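Local coordinates for protein endo-beta-N-acetylglucosaminidase F1 (Bacteroides thetaiotaomicron VPI-5482, PDB 6TCV) that hydrolyses high-mannose N-glycans as an endo-beta-N-acetylglucosaminidase, probably cutting between the two core N-acetylglucosamine residues, at residues A[310-313]-A[314-318]; A[261-264]-A[265-269]; A[223-226]-A[227-231]; A[389-392]-A[393-397]. The protein carries 2 engineered substitutions. All coordinates share one frame; numbering follows the deposited sequence. Where two conformers were deposited one is given.

Contact 1 (A[310-313]-A[314-318]); sequences ARLC and YETKQ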
ATOM      1  N   ALA A 310      14.057  -5.056   6.730  1.00 14.09           N
ATOM      2  CA  ALA A 310      12.862  -5.636   7.355  1.00 14.72           C
ATOM      3  C   ALA A 310      12.509  -4.896   8.630  1.00 14.09           C
ATOM      4  O   ALA A 310      11.329  -4.645   8.903  1.00 14.63           O
ATOM      5  CB  ALA A 310      13.084  -7.129   7.626  1.00 15.76           C
ATOM      6  N   ARG A 311      13.512  -4.549   9.435  1.00 14.88           N
ATOM      7  CA  ARG A 311      13.243  -3.743  10.627  1.00 14.72           C
ATOM      8  C   ARG A 311      12.487  -2.451  10.274  1.00 13.86           C
ATOM      9  O   ARG A 311      11.486  -2.100  10.916  1.00 14.48           O
ATOM     10  CB  ARG A 311      14.544  -3.442  11.366  1.00 15.68           C
ATOM     11  CG  ARG A 311      14.419  -2.338  12.481  1.00 16.86           C
ATOM     12  CD  ARG A 311      13.530  -2.794  13.638  1.00 16.80           C
ATOM     13  NE  ARG A 311      14.123  -3.951  14.320  1.00 18.21           N
ATOM     14  CZ  ARG A 311      13.501  -4.617  15.273  1.00 18.44           C
ATOM     15  NH1 ARG A 311      12.311  -4.277  15.704  1.00 18.07           N
ATOM     16  NH2 ARG A 311      14.075  -5.715  15.783  1.00 21.76           N
ATOM     17  N   LEU A 312      12.927  -1.762   9.237  1.00 13.43           N
ATOM     18  CA  LEU A 312      12.237  -0.544   8.825  1.00 14.38           C
ATOM     19  C   LEU A 312      10.809  -0.834   8.402  1.00 13.58           C
ATOM     20  O   LEU A 312       9.876  -0.118   8.791  1.00 14.08           O
ATOM     21  CB  LEU A 312      12.996   0.175   7.676  1.00 13.09           C
ATOM     22  CG  LEU A 312      12.268   1.384   7.084  1.00 13.46           C
ATOM     23  CD1 LEU A 312      12.044   2.463   8.152  1.00 14.85           C
ATOM     24  CD2 LEU A 312      13.004   1.932   5.868  1.00 13.61           C
ATOM     25  N   CYS A 313      10.591  -1.899   7.632  1.00 12.97           N
ATOM     26  CA  CYS A 313       9.226  -2.208   7.207  1.00 13.60           C
ATOM     27  C   CYS A 313       8.325  -2.514   8.394  1.00 12.77           C
ATOM     28  O   CYS A 313       7.192  -2.021   8.472  1.00 13.46           O
ATOM     29  CB  CYS A 313       9.236  -3.380   6.220  1.00 13.65           C
ATOM     30  SG  CYS A 313      10.022  -2.966   4.627  1.00 14.50           S
ATOM     31  N   TYR A 314       8.822  -3.340   9.317  1.00 13.48           N
ATOM     32  CA  TYR A 314       8.077  -3.721  10.504  1.00 13.90           C
ATOM     33  C   TYR A 314       7.728  -2.493  11.325  1.00 13.67           C
ATOM     34  O   TYR A 314       6.581  -2.333  11.745  1.00 14.40           O
ATOM     35  CB  TYR A 314       8.925  -4.696  11.341  1.00 15.35           C
ATOM     36  CG  TYR A 314       8.386  -4.937  12.706  1.00 15.55           C
ATOM     37  CD1 TYR A 314       7.305  -5.803  12.907  1.00 17.44           C
ATOM     38  CD2 TYR A 314       8.933  -4.295  13.794  1.00 16.39           C
ATOM     39  CE1 TYR A 314       6.776  -6.002  14.210  1.00 20.23           C
ATOM     40  CE2 TYR A 314       8.425  -4.513  15.077  1.00 18.02           C
ATOM     41  CZ  TYR A 314       7.363  -5.379  15.258  1.00 20.15           C
ATOM     42  OH  TYR A 314       6.850  -5.586  16.530  1.00 24.38           O
ATOM     43  N   GLU A 315       8.703  -1.622  11.592  1.00 14.78           N
ATOM     44  CA  GLU A 315       8.442  -0.438  12.393  1.00 14.70           C
ATOM     45  C   GLU A 315       7.496   0.506  11.685  1.00 13.62           C
ATOM     46  O   GLU A 315       6.708   1.185  12.338  1.00 14.23           O
ATOM     47  CB  GLU A 315       9.754   0.277  12.772  1.00 13.63           C
ATOM     48  CG  GLU A 315      10.681  -0.545  13.632  1.00 16.60           C
ATOM     49  CD  GLU A 315      10.155  -0.882  15.007  1.00 16.96           C
ATOM     50  OE1 GLU A 315       9.152  -0.237  15.476  1.00 17.62           O
ATOM     51  OE2 GLU A 315      10.749  -1.785  15.648  1.00 17.63           O
ATOM     52  N   THR A 316       7.561   0.578  10.363  1.00 13.45           N
ATOM     53  CA  THR A 316       6.631   1.435   9.642  1.00 13.60           C
ATOM     54  C   THR A 316       5.208   0.914   9.784  1.00 12.72           C
ATOM     55  O   THR A 316       4.297   1.691  10.092  1.00 13.37           O
ATOM     56  CB  THR A 316       7.020   1.518   8.166  1.00 12.89           C
ATOM     57  OG1 THR A 316       8.361   2.005   8.005  1.00 13.36           O
ATOM     58  CG2 THR A 316       6.128   2.477   7.426  1.00 13.37           C
ATOM     59  N   LYS A 317       4.999  -0.401   9.667  1.00 13.69           N
ATOM     60  CA  LYS A 317       3.649  -0.930   9.851  1.00 13.91           C
ATOM     61  C   LYS A 317       3.169  -0.686  11.267  1.00 14.37           C
ATOM     62  O   LYS A 317       2.001  -0.357  11.476  1.00 15.43           O
ATOM     63  CB  LYS A 317       3.629  -2.409   9.508  1.00 13.89           C
ATOM     64  CG  LYS A 317       2.243  -3.017   9.410  1.00 14.92           C
ATOM     65  CD  LYS A 317       1.510  -2.567   8.205  1.00 14.26           C
ATOM     66  CE  LYS A 317       0.139  -3.246   8.071  1.00 14.21           C
ATOM     67  NZ  LYS A 317      -0.551  -2.753   6.868  1.00 14.65           N
ATOM     68  N   GLN A 318       4.031  -0.855  12.268  1.00 13.98           N
ATOM     69  CA  GLN A 318       3.619  -0.598  13.639  1.00 15.41           C
ATOM     70  C   GLN A 318       3.125   0.826  13.822  1.00 15.93           C
ATOM     71  O   GLN A 318       2.229   1.054  14.636  1.00 17.07           O
ATOM     72  CB  GLN A 318       4.757  -0.891  14.608  1.00 16.00           C
ATOM     73  CG  GLN A 318       5.247  -2.324  14.651  1.00 19.34           C
ATOM     74  CD  GLN A 318       4.176  -3.356  14.349  1.00 27.65           C
ATOM     75  OE1 GLN A 318       3.247  -3.526  15.123  1.00 26.18           O
ATOM     76  NE2 GLN A 318       4.308  -4.050  13.225  1.00 27.43           N
TER
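Arg-311 lies alongside Glu-315, one helical turn further on, its CD packed against Glu-315 CG at 3.6 Å. Bends at chi2 and chi3 bring the arginine alongside the next turn, and NH1 then donates to Glu-315 OE2 at 2.9 Å in a salt bridge. The oxygen sits at the guanidinium edge, and the two flat groups are nearly coplanar, their planes only 21° apart. Tyr-314 runs beside the arginine with its ring plane turned 86° from the guanidinium, and CD2 comes within 3.9 Å of Arg-311 NH1. CG of Gln-318 lies over one face of that ring, near the rim. A second i to i+4 pair occupies another side of the helix. Thr-316 OG1 donates to Leu-312 O at 2.7 Å from above the carbonyl plane, while Thr-316 N reaches the same oxygen at 2.9 Å from the opposite face, which gives the carbonyl of buried Leu-312 two donors. Arg-311 NH1 has a second anionic partner in Asp-340, Thr-316 OG1 is also bonded to Tyr-286 OH, and the Tyr-314 ring meets Trp-347 edge-to-face. An alanine in place of Glu-315 removes the carboxylate at the guanidinium edge, and the arginine, though still paired with Asp-340, would probably turn more freely beside the tyrosine ring. An i to i+4 salt bridge on one side and a threonine hydroxyl turned back onto a backbone carbonyl on another are familiar features of alpha-helices; here they belong to the helix of a beta-alpha-beta unit, consistent with the barrel fold of related endoglycosidases.

Contact 2 (A[261-264]-A[265-269]); sequences SEQG and AKDFA
Gln-263 and Asp-267 are joined by a bond from NE2 to OD1 of 3.0 Å, made possible by the glutamine's conformation: CG stands anti to the backbone N (chi1 -167°) and the chain then bends at chi2 (61°), which carries the amide forward along the helix to the next turn. Asp-267 OD1 lies in the glutamine's amide plane, but the donor meets it from above the carboxylate, 53° out of that group's plane. Lys-266 is stretched out, all torsions beyond CG extended, and lies beside the equally extended Glu-262, both pointing the same way. Their salt bridge is weak, with NZ 3.4 Å from OE2. Water 1 adds a second link: it donates to Gln-263 OE1 and accepts from Lys-266 NZ at 2.9 Å, so the glutamine amide engages partners at both of its ends. At the start of the helix Ser-261 is the N-cap, its OG accepting from Gly-264 N at 3.0 Å and also bonded to Pro-299 O. The helix 262-278 that begins here connects strand 243-249 to strand 283-287. Ala-265, Lys-266 and Ala-269 face helix 306-319, whereas the Phe-268 side chain touches Val-217 on strand 214-218.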
ATOM      1  N   SER A 261      20.103   1.678  11.598  1.00 16.52           N
ATOM      2  CA  SER A 261      20.155   0.923  12.829  1.00 16.85           C
ATOM      3  C   SER A 261      18.738   0.699  13.342  1.00 16.39           C
ATOM      4  O   SER A 261      17.775   1.276  12.840  1.00 16.21           O
ATOM      5  CB  SER A 261      20.949   1.725  13.864  1.00 17.30           C
ATOM      6  OG  SER A 261      20.203   2.897  14.150  1.00 17.60           O
ATOM      7  N   GLU A 262      18.596  -0.100  14.398  1.00 17.43           N
ATOM      8  CA  GLU A 262      17.266  -0.325  14.927  1.00 16.82           C
ATOM      9  C   GLU A 262      16.596   0.998  15.326  1.00 16.35           C
ATOM     10  O   GLU A 262      15.437   1.239  14.985  1.00 17.12           O
ATOM     11  CB  GLU A 262      17.289  -1.294  16.113  1.00 18.38           C
ATOM     12  CG  GLU A 262      15.902  -1.506  16.661  1.00 21.42           C
ATOM     13  CD  GLU A 262      15.762  -2.700  17.587  1.00 28.70           C
ATOM     14  OE1 GLU A 262      16.780  -3.377  17.832  1.00 32.83           O
ATOM     15  OE2 GLU A 262      14.621  -2.905  18.081  1.00 31.69           O
ATOM     16  N   GLN A 263      17.287   1.847  16.096  1.00 18.80           N
ATOM     17  CA  GLN A 263      16.715   3.138  16.489  1.00 17.41           C
ATOM     18  C   GLN A 263      16.524   4.049  15.280  1.00 14.70           C
ATOM     19  O   GLN A 263      15.551   4.790  15.198  1.00 15.45           O
ATOM     20  CB  GLN A 263      17.521   3.816  17.571  1.00 18.48           C
ATOM     21  CG  GLN A 263      16.781   4.995  18.211  1.00 19.86           C
ATOM     22  CD  GLN A 263      15.475   4.565  18.897  1.00 22.18           C
ATOM     23  OE1 GLN A 263      15.485   3.631  19.717  1.00 24.08           O
ATOM     24  NE2 GLN A 263      14.401   5.244  18.647  1.00 24.96           N
ATOM     25  N   GLY A 264      17.500   4.067  14.358  1.00 15.66           N
ATOM     26  CA  GLY A 264      17.343   4.891  13.178  1.00 15.48           C
ATOM     27  C   GLY A 264      16.117   4.493  12.363  1.00 14.81           C
ATOM     28  O   GLY A 264      15.406   5.353  11.841  1.00 14.72           O
ATOM     29  N   ALA A 265      15.854   3.188  12.267  1.00 14.61           N
ATOM     30  CA  ALA A 265      14.692   2.682  11.543  1.00 13.28           C
ATOM     31  C   ALA A 265      13.408   3.003  12.270  1.00 14.34           C
ATOM     32  O   ALA A 265      12.413   3.367  11.630  1.00 14.37           O
ATOM     33  CB  ALA A 265      14.840   1.186  11.368  1.00 15.07           C
ATOM     34  N   LYS A 266      13.387   2.870  13.594  1.00 14.83           N
ATOM     35  CA  LYS A 266      12.199   3.261  14.318  1.00 14.73           C
ATOM     36  C   LYS A 266      11.857   4.724  14.057  1.00 14.48           C
ATOM     37  O   LYS A 266      10.691   5.075  13.806  1.00 15.05           O
ATOM     38  CB  LYS A 266      12.413   3.052  15.819  1.00 16.93           C
ATOM     39  CG  LYS A 266      12.389   1.585  16.256  1.00 17.31           C
ATOM     40  CD  LYS A 266      12.630   1.416  17.732  1.00 19.65           C
ATOM     41  CE  LYS A 266      12.579  -0.045  18.139  1.00 22.13           C
ATOM     42  NZ  LYS A 266      13.094  -0.267  19.504  1.00 30.58           N
ATOM     43  N   ASP A 267      12.856   5.609  14.155  1.00 14.49           N
ATOM     44  CA  ASP A 267      12.560   7.032  13.988  1.00 14.67           C
ATOM     45  C   ASP A 267      12.148   7.339  12.559  1.00 13.46           C
ATOM     46  O   ASP A 267      11.214   8.105  12.336  1.00 13.54           O
ATOM     47  CB  ASP A 267      13.748   7.898  14.407  1.00 15.06           C
ATOM     48  CG  ASP A 267      14.086   7.758  15.855  1.00 17.76           C
ATOM     49  OD1 ASP A 267      13.324   7.265  16.674  1.00 17.40           O
ATOM     50  OD2 ASP A 267      15.058   8.530  16.267  1.00 22.77           O
ATOM     51  N   PHE A 268      12.838   6.756  11.572  1.00 13.73           N
ATOM     52  CA  PHE A 268      12.493   7.070  10.194  1.00 13.17           C
ATOM     53  C   PHE A 268      11.112   6.529   9.866  1.00 13.27           C
ATOM     54  O   PHE A 268      10.315   7.226   9.202  1.00 13.00           O
ATOM     55  CB  PHE A 268      13.566   6.503   9.255  1.00 13.67           C
ATOM     56  CG  PHE A 268      13.380   6.924   7.833  1.00 13.50           C
ATOM     57  CD1 PHE A 268      13.630   8.234   7.434  1.00 13.93           C
ATOM     58  CD2 PHE A 268      12.868   6.036   6.907  1.00 13.84           C
ATOM     59  CE1 PHE A 268      13.415   8.594   6.118  1.00 14.87           C
ATOM     60  CE2 PHE A 268      12.647   6.410   5.628  1.00 14.21           C
ATOM     61  CZ  PHE A 268      12.921   7.697   5.248  1.00 14.82           C
ATOM     62  N   ALA A 269      10.784   5.330  10.373  1.00 13.90           N
ATOM     63  CA  ALA A 269       9.444   4.778  10.184  1.00 12.95           C
ATOM     64  C   ALA A 269       8.384   5.708  10.741  1.00 13.57           C
ATOM     65  O   ALA A 269       7.339   5.931  10.106  1.00 13.43           O
ATOM     66  CB  ALA A 269       9.362   3.451  10.920  1.00 13.70           C
TER
HETATM   67  O   HOH W   1      15.833   0.724  19.448  1.00 29.71           O

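Contact 3 (A[223-226]-A[227-231]); sequences VQYL and LDNNE
With CG anti to the backbone N (chi1 -170°) and a bend at chi2, Gln-224 brings its amide one turn forward to Asp-228, and in Asn-229 a chi1 of -68° sets CG beside its own backbone N, which directs ND2 to Tyr-225. The first pair is bonded from Gln-224 NE2 to Asp-228 OD1 at 3.0 Å; the donor bond is nearly straight and lies in the amide plane, yet it arrives above the plane of the carboxylate. In the second pair, Asn-229 ND2 sits over the centre of the Tyr-225 ring, 3.4 Å above its plane, with ring and amide tilted by 29°. The same ND2 donates to Tyr-225 O at 3.0 Å, a bond that fixes the rotation of the amide. Asn-229 N also reaches Tyr-225 O, at 2.9 Å and from the opposite face of the carbonyl, so one oxygen is gripped by both the backbone and the side chain of one residue. A further bond from Asn-229 N to Leu-226 O is weak. Asn-229 is the first residue to leave helical geometry, so its bonds close off the C-terminal end of helix 221-228. Opposite in character is the apolar pair, Val-223 CG1 and Leu-227 CD1, 4.2 Å apart; the Val-223 side chain comes to about 6 Å from a bound mannose. Helix 221-228 follows strand 214-218 in the chain and is followed, after the break at Asn-229, by helix 230-233, whose Leu-233 packs on both Tyr-225 and Leu-226, while Leu-226 also touches Val-176 and Gln-224 leans on Cys-219 and Tyr-279.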
ATOM      1  N   VAL A 223       7.999  16.801  -5.610  1.00 14.56           N
ATOM      2  CA  VAL A 223       7.298  16.076  -4.565  1.00 14.29           C
ATOM      3  C   VAL A 223       6.661  17.054  -3.579  1.00 14.39           C
ATOM      4  O   VAL A 223       5.485  16.915  -3.204  1.00 15.23           O
ATOM      5  CB  VAL A 223       8.253  15.075  -3.877  1.00 14.66           C
ATOM      6  CG1 VAL A 223       7.599  14.409  -2.708  1.00 15.61           C
ATOM      7  CG2 VAL A 223       8.718  14.030  -4.848  1.00 15.62           C
ATOM      8  N   GLN A 224       7.427  18.036  -3.147  1.00 15.32           N
ATOM      9  CA  GLN A 224       6.923  18.985  -2.164  1.00 16.64           C
ATOM     10  C   GLN A 224       5.725  19.739  -2.712  1.00 16.23           C
ATOM     11  O   GLN A 224       4.762  19.995  -1.981  1.00 16.24           O
ATOM     12  CB  GLN A 224       8.035  19.919  -1.724  1.00 18.10           C
ATOM     13  CG  GLN A 224       7.634  20.786  -0.489  1.00 20.89           C
ATOM     14  CD  GLN A 224       7.441  19.888   0.725  1.00 23.77           C
ATOM     15  OE1 GLN A 224       8.335  19.140   1.094  1.00 27.78           O
ATOM     16  NE2 GLN A 224       6.292  19.997   1.396  1.00 25.61           N
ATOM     17  N   TYR A 225       5.749  20.099  -4.006  1.00 16.53           N
ATOM     18  CA  TYR A 225       4.627  20.817  -4.598  1.00 16.40           C
ATOM     19  C   TYR A 225       3.360  19.956  -4.540  1.00 16.51           C
ATOM     20  O   TYR A 225       2.275  20.453  -4.230  1.00 16.37           O
ATOM     21  CB  TYR A 225       4.932  21.150  -6.061  1.00 18.87           C
ATOM     22  CG  TYR A 225       3.883  22.057  -6.647  1.00 18.67           C
ATOM     23  CD1 TYR A 225       2.758  21.539  -7.250  1.00 17.98           C
ATOM     24  CD2 TYR A 225       4.054  23.440  -6.633  1.00 20.22           C
ATOM     25  CE1 TYR A 225       1.820  22.355  -7.776  1.00 18.98           C
ATOM     26  CE2 TYR A 225       3.111  24.257  -7.204  1.00 20.51           C
ATOM     27  CZ  TYR A 225       2.007  23.709  -7.753  1.00 20.05           C
ATOM     28  OH  TYR A 225       1.049  24.562  -8.296  1.00 24.23           O
ATOM     29  N   LEU A 226       3.454  18.645  -4.839  1.00 15.37           N
ATOM     30  CA  LEU A 226       2.277  17.797  -4.756  1.00 14.57           C
ATOM     31  C   LEU A 226       1.738  17.728  -3.343  1.00 16.16           C
ATOM     32  O   LEU A 226       0.530  17.805  -3.133  1.00 17.43           O
ATOM     33  CB  LEU A 226       2.582  16.371  -5.217  1.00 17.12           C
ATOM     34  CG  LEU A 226       2.790  16.109  -6.694  1.00 17.44           C
ATOM     35  CD1 LEU A 226       3.184  14.673  -6.923  1.00 16.84           C
ATOM     36  CD2 LEU A 226       1.540  16.473  -7.440  1.00 19.85           C
ATOM     37  N   LEU A 227       2.620  17.549  -2.343  1.00 15.43           N
ATOM     38  CA  LEU A 227       2.158  17.470  -0.952  1.00 15.81           C
ATOM     39  C   LEU A 227       1.518  18.773  -0.545  1.00 15.74           C
ATOM     40  O   LEU A 227       0.455  18.794   0.099  1.00 16.69           O
ATOM     41  CB  LEU A 227       3.300  17.099  -0.021  1.00 16.32           C
ATOM     42  CG  LEU A 227       3.929  15.733  -0.328  1.00 16.24           C
ATOM     43  CD1 LEU A 227       5.150  15.528   0.578  1.00 19.81           C
ATOM     44  CD2 LEU A 227       2.951  14.584  -0.143  1.00 17.14           C
ATOM     45  N   ASP A 228       2.155  19.876  -0.888  1.00 15.77           N
ATOM     46  CA  ASP A 228       1.624  21.192  -0.566  1.00 17.28           C
ATOM     47  C   ASP A 228       0.248  21.383  -1.180  1.00 16.88           C
ATOM     48  O   ASP A 228      -0.499  22.280  -0.738  1.00 18.97           O
ATOM     49  CB  ASP A 228       2.540  22.309  -1.054  1.00 17.66           C
ATOM     50  CG  ASP A 228       3.868  22.394  -0.291  1.00 16.65           C
ATOM     51  OD1 ASP A 228       3.976  21.780   0.777  1.00 18.57           O
ATOM     52  OD2 ASP A 228       4.730  23.144  -0.821  1.00 20.18           O
ATOM     53  N   ASN A 229       0.025  20.810  -2.373  1.00 15.64           N
ATOM     54  CA  ASN A 229      -1.220  20.918  -3.144  1.00 15.76           C
ATOM     55  C   ASN A 229      -2.024  19.632  -3.143  1.00 16.64           C
ATOM     56  O   ASN A 229      -2.678  19.279  -4.137  1.00 16.17           O
ATOM     57  CB  ASN A 229      -0.922  21.439  -4.548  1.00 17.02           C
ATOM     58  CG  ASN A 229      -0.452  22.873  -4.507  1.00 19.82           C
ATOM     59  OD1 ASN A 229      -1.270  23.794  -4.446  1.00 25.64           O
ATOM     60  ND2 ASN A 229       0.843  23.084  -4.494  1.00 18.93           N
ATOM     61  N   ASN A 230      -1.982  18.870  -2.042  0.68 16.04           N
ATOM     62  CA  ASN A 230      -2.557  17.526  -2.091  0.68 16.22           C
ATOM     63  C   ASN A 230      -4.068  17.556  -2.266  0.68 15.17           C
ATOM     64  O   ASN A 230      -4.601  16.648  -2.918  0.68 15.48           O
ATOM     65  CB  ASN A 230      -2.109  16.615  -0.932  0.68 20.72           C
ATOM     66  CG  ASN A 230      -2.796  16.921   0.351  0.68 16.72           C
ATOM     67  OD1 ASN A 230      -3.916  16.438   0.611  0.68 20.34           O
ATOM     68  ND2 ASN A 230      -2.138  17.716   1.202  0.68 19.96           N
ATOM     69  N   GLU A 231      -4.771  18.564  -1.738  1.00 15.49           N
ATOM     70  CA  GLU A 231      -6.212  18.587  -1.919  1.00 17.04           C
ATOM     71  C   GLU A 231      -6.591  18.660  -3.383  1.00 16.34           C
ATOM     72  O   GLU A 231      -7.577  18.039  -3.784  1.00 18.81           O
ATOM     73  CB  GLU A 231      -6.864  19.731  -1.130  1.00 18.05           C
ATOM     74  CG  GLU A 231      -6.668  19.508   0.382  1.00 22.55           C
ATOM     75  CD  GLU A 231      -7.142  20.665   1.251  1.00 28.11           C
ATOM     76  OE1 GLU A 231      -7.661  21.648   0.707  1.00 31.22           O
ATOM     77  OE2 GLU A 231      -7.007  20.580   2.491  1.00 37.42           O
TER

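Contact 4 (A[389-392]-A[393-397]); sequences KAQS and MIDGG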
ATOM      1  N   LYS A 389      -1.180 -13.347 -20.817  1.00 20.82           N
ATOM      2  CA  LYS A 389      -0.411 -13.059 -19.604  1.00 20.21           C
ATOM      3  C   LYS A 389      -1.336 -12.934 -18.394  1.00 19.12           C
ATOM      4  O   LYS A 389      -1.023 -13.464 -17.311  1.00 20.01           O
ATOM      5  CB  LYS A 389       0.419 -11.782 -19.797  1.00 20.11           C
ATOM      6  CG  LYS A 389       1.296 -11.419 -18.606  1.00 20.38           C
ATOM      7  CD  LYS A 389       2.316 -12.494 -18.329  1.00 23.24           C
ATOM      8  CE  LYS A 389       3.343 -12.012 -17.281  1.00 23.30           C
ATOM      9  NZ  LYS A 389       4.385 -13.053 -17.065  1.00 29.00           N
ATOM     10  N   ALA A 390      -2.486 -12.271 -18.577  1.00 18.37           N
ATOM     11  CA  ALA A 390      -3.480 -12.165 -17.520  1.00 19.63           C
ATOM     12  C   ALA A 390      -3.881 -13.556 -17.040  1.00 19.41           C
ATOM     13  O   ALA A 390      -3.916 -13.816 -15.841  1.00 19.16           O
ATOM     14  CB  ALA A 390      -4.721 -11.398 -17.995  1.00 20.38           C
ATOM     15  N   GLN A 391      -4.175 -14.465 -17.967  1.00 19.63           N
ATOM     16  CA  GLN A 391      -4.579 -15.802 -17.559  1.00 22.43           C
ATOM     17  C   GLN A 391      -3.442 -16.536 -16.850  1.00 21.36           C
ATOM     18  O   GLN A 391      -3.674 -17.240 -15.858  1.00 21.84           O
ATOM     19  CB  GLN A 391      -4.997 -16.625 -18.779  1.00 22.82           C
ATOM     20  CG  GLN A 391      -5.655 -17.951 -18.374  1.00 25.49           C
ATOM     21  CD  GLN A 391      -6.933 -17.777 -17.559  1.00 26.11           C
ATOM     22  OE1 GLN A 391      -7.893 -17.107 -18.002  1.00 30.60           O
ATOM     23  NE2 GLN A 391      -6.924 -18.294 -16.338  1.00 27.13           N
ATOM     24  N   SER A 392      -2.215 -16.407 -17.370  0.64 20.30           N
ATOM     25  CA  SER A 392      -1.050 -16.966 -16.699  0.64 22.35           C
ATOM     26  C   SER A 392      -0.962 -16.497 -15.248  0.64 19.45           C
ATOM     27  O   SER A 392      -0.774 -17.309 -14.330  0.64 24.32           O
ATOM     28  CB  SER A 392       0.202 -16.575 -17.477  0.64 23.22           C
ATOM     29  OG  SER A 392       1.363 -17.033 -16.815  0.64 28.38           O
ATOM     30  N   MET A 393      -1.089 -15.184 -15.022  1.00 18.31           N
ATOM     31  CA  MET A 393      -0.947 -14.639 -13.671  1.00 18.01           C
ATOM     32  C   MET A 393      -2.068 -15.099 -12.753  1.00 17.72           C
ATOM     33  O   MET A 393      -1.821 -15.414 -11.578  1.00 19.01           O
ATOM     34  CB  MET A 393      -0.873 -13.123 -13.708  1.00 18.43           C
ATOM     35  CG  MET A 393       0.337 -12.627 -14.433  1.00 19.66           C
ATOM     36  SD  MET A 393       0.630 -10.858 -14.277  1.00 17.70           S
ATOM     37  CE  MET A 393      -0.803 -10.213 -15.106  1.00 17.81           C
ATOM     38  N   ILE A 394      -3.303 -15.159 -13.267  1.00 18.48           N
ATOM     39  CA  ILE A 394      -4.389 -15.714 -12.463  1.00 20.89           C
ATOM     40  C   ILE A 394      -4.077 -17.156 -12.089  1.00 20.15           C
ATOM     41  O   ILE A 394      -4.254 -17.574 -10.942  1.00 22.49           O
ATOM     42  CB  ILE A 394      -5.741 -15.597 -13.188  1.00 20.68           C
ATOM     43  CG1 ILE A 394      -6.229 -14.165 -13.245  1.00 20.26           C
ATOM     44  CG2 ILE A 394      -6.780 -16.519 -12.560  1.00 25.06           C
ATOM     45  CD1 ILE A 394      -7.399 -13.986 -14.235  1.00 23.28           C
ATOM     46  N   ASP A 395      -3.652 -17.962 -13.072  1.00 21.05           N
ATOM     47  CA  ASP A 395      -3.362 -19.367 -12.789  1.00 22.98           C
ATOM     48  C   ASP A 395      -2.258 -19.509 -11.746  1.00 23.05           C
ATOM     49  O   ASP A 395      -2.241 -20.484 -10.977  1.00 25.01           O
ATOM     50  CB  ASP A 395      -2.921 -20.110 -14.054  1.00 24.46           C
ATOM     51  CG  ASP A 395      -4.011 -20.248 -15.098  1.00 31.45           C
ATOM     52  OD1 ASP A 395      -5.186 -20.049 -14.762  1.00 25.82           O
ATOM     53  OD2 ASP A 395      -3.681 -20.588 -16.267  1.00 32.43           O
ATOM     54  N   GLY A 396      -1.301 -18.584 -11.744  1.00 22.63           N
ATOM     55  CA  GLY A 396      -0.227 -18.609 -10.765  1.00 23.03           C
ATOM     56  C   GLY A 396      -0.571 -18.037  -9.410  1.00 22.86           C
ATOM     57  O   GLY A 396       0.224 -18.158  -8.479  1.00 23.88           O
ATOM     58  N   GLY A 397      -1.761 -17.467  -9.273  1.00 19.83           N
ATOM     59  CA  GLY A 397      -2.200 -16.917  -8.008  1.00 20.83           C
ATOM     60  C   GLY A 397      -1.647 -15.551  -7.662  1.00 18.51           C
ATOM     61  O   GLY A 397      -1.723 -15.146  -6.491  1.00 20.16           O
TER
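Successive i to i+4 backbone bonds tie 389-392 to 393-397, from Met-393 N to Lys-389 O at 2.9 Å through to Gly-396 N to Ser-392 O at the same length. The helix ends in a Schellman motif: Gly-397 takes a positive phi of 79°, a value that favours glycine, and two bonds lead back into the last turn, one of them from Gly-397 N to Ile-394 O at 3.0 Å. Among the side chains, Gln-391 is bent at chi2 and donates from NE2 to Asp-395 OD1 at 2.9 Å. Its amide plane contains the bond, but the oxygen is approached from above the carboxylate, the two planes standing 41° apart. Met-393 curls back over the preceding turn, because the bend at chi3 brings CE within 4.1 Å of Ala-390 CA. The aliphatic part of Lys-389 runs across it at about a right angle, CE lying 4.2 Å from Met-393 CG. An alanine in place of Met-393 would probably open a gap beside Ile-373, Met-168 and Leu-385, which its long side chain touches. Helix 387-396 connects strand 371-376 to strand 400-404; Met-393 and Lys-389 meet the former strand through Ile-373, and Ala-390, Gln-391 and Ile-394 pack on helix 421-426.

From the N terminus the order is contact 3, contact 2, contact 1 and contact 4. Each lies within one continuous stretch and closes only a helical turn or helix end, so they follow in series and none nests in or crosses another. Contacts 2 and 1 occupy the helices of successive beta-alpha-beta units that share strand 283-287, and they touch: Ala-269 CB packs on Thr-316 OG1 at 3.4 Å, and Lys-266 CE on Glu-315 OE2 at 3.5 Å. Contact 3 marks the junction of two short helices, its centre about 25 Å from those of contacts 1 and 2. Contact 4 belongs to the unit ending at strand 400-404 and lies opposite contacts 2 and 3 across the chain's centre.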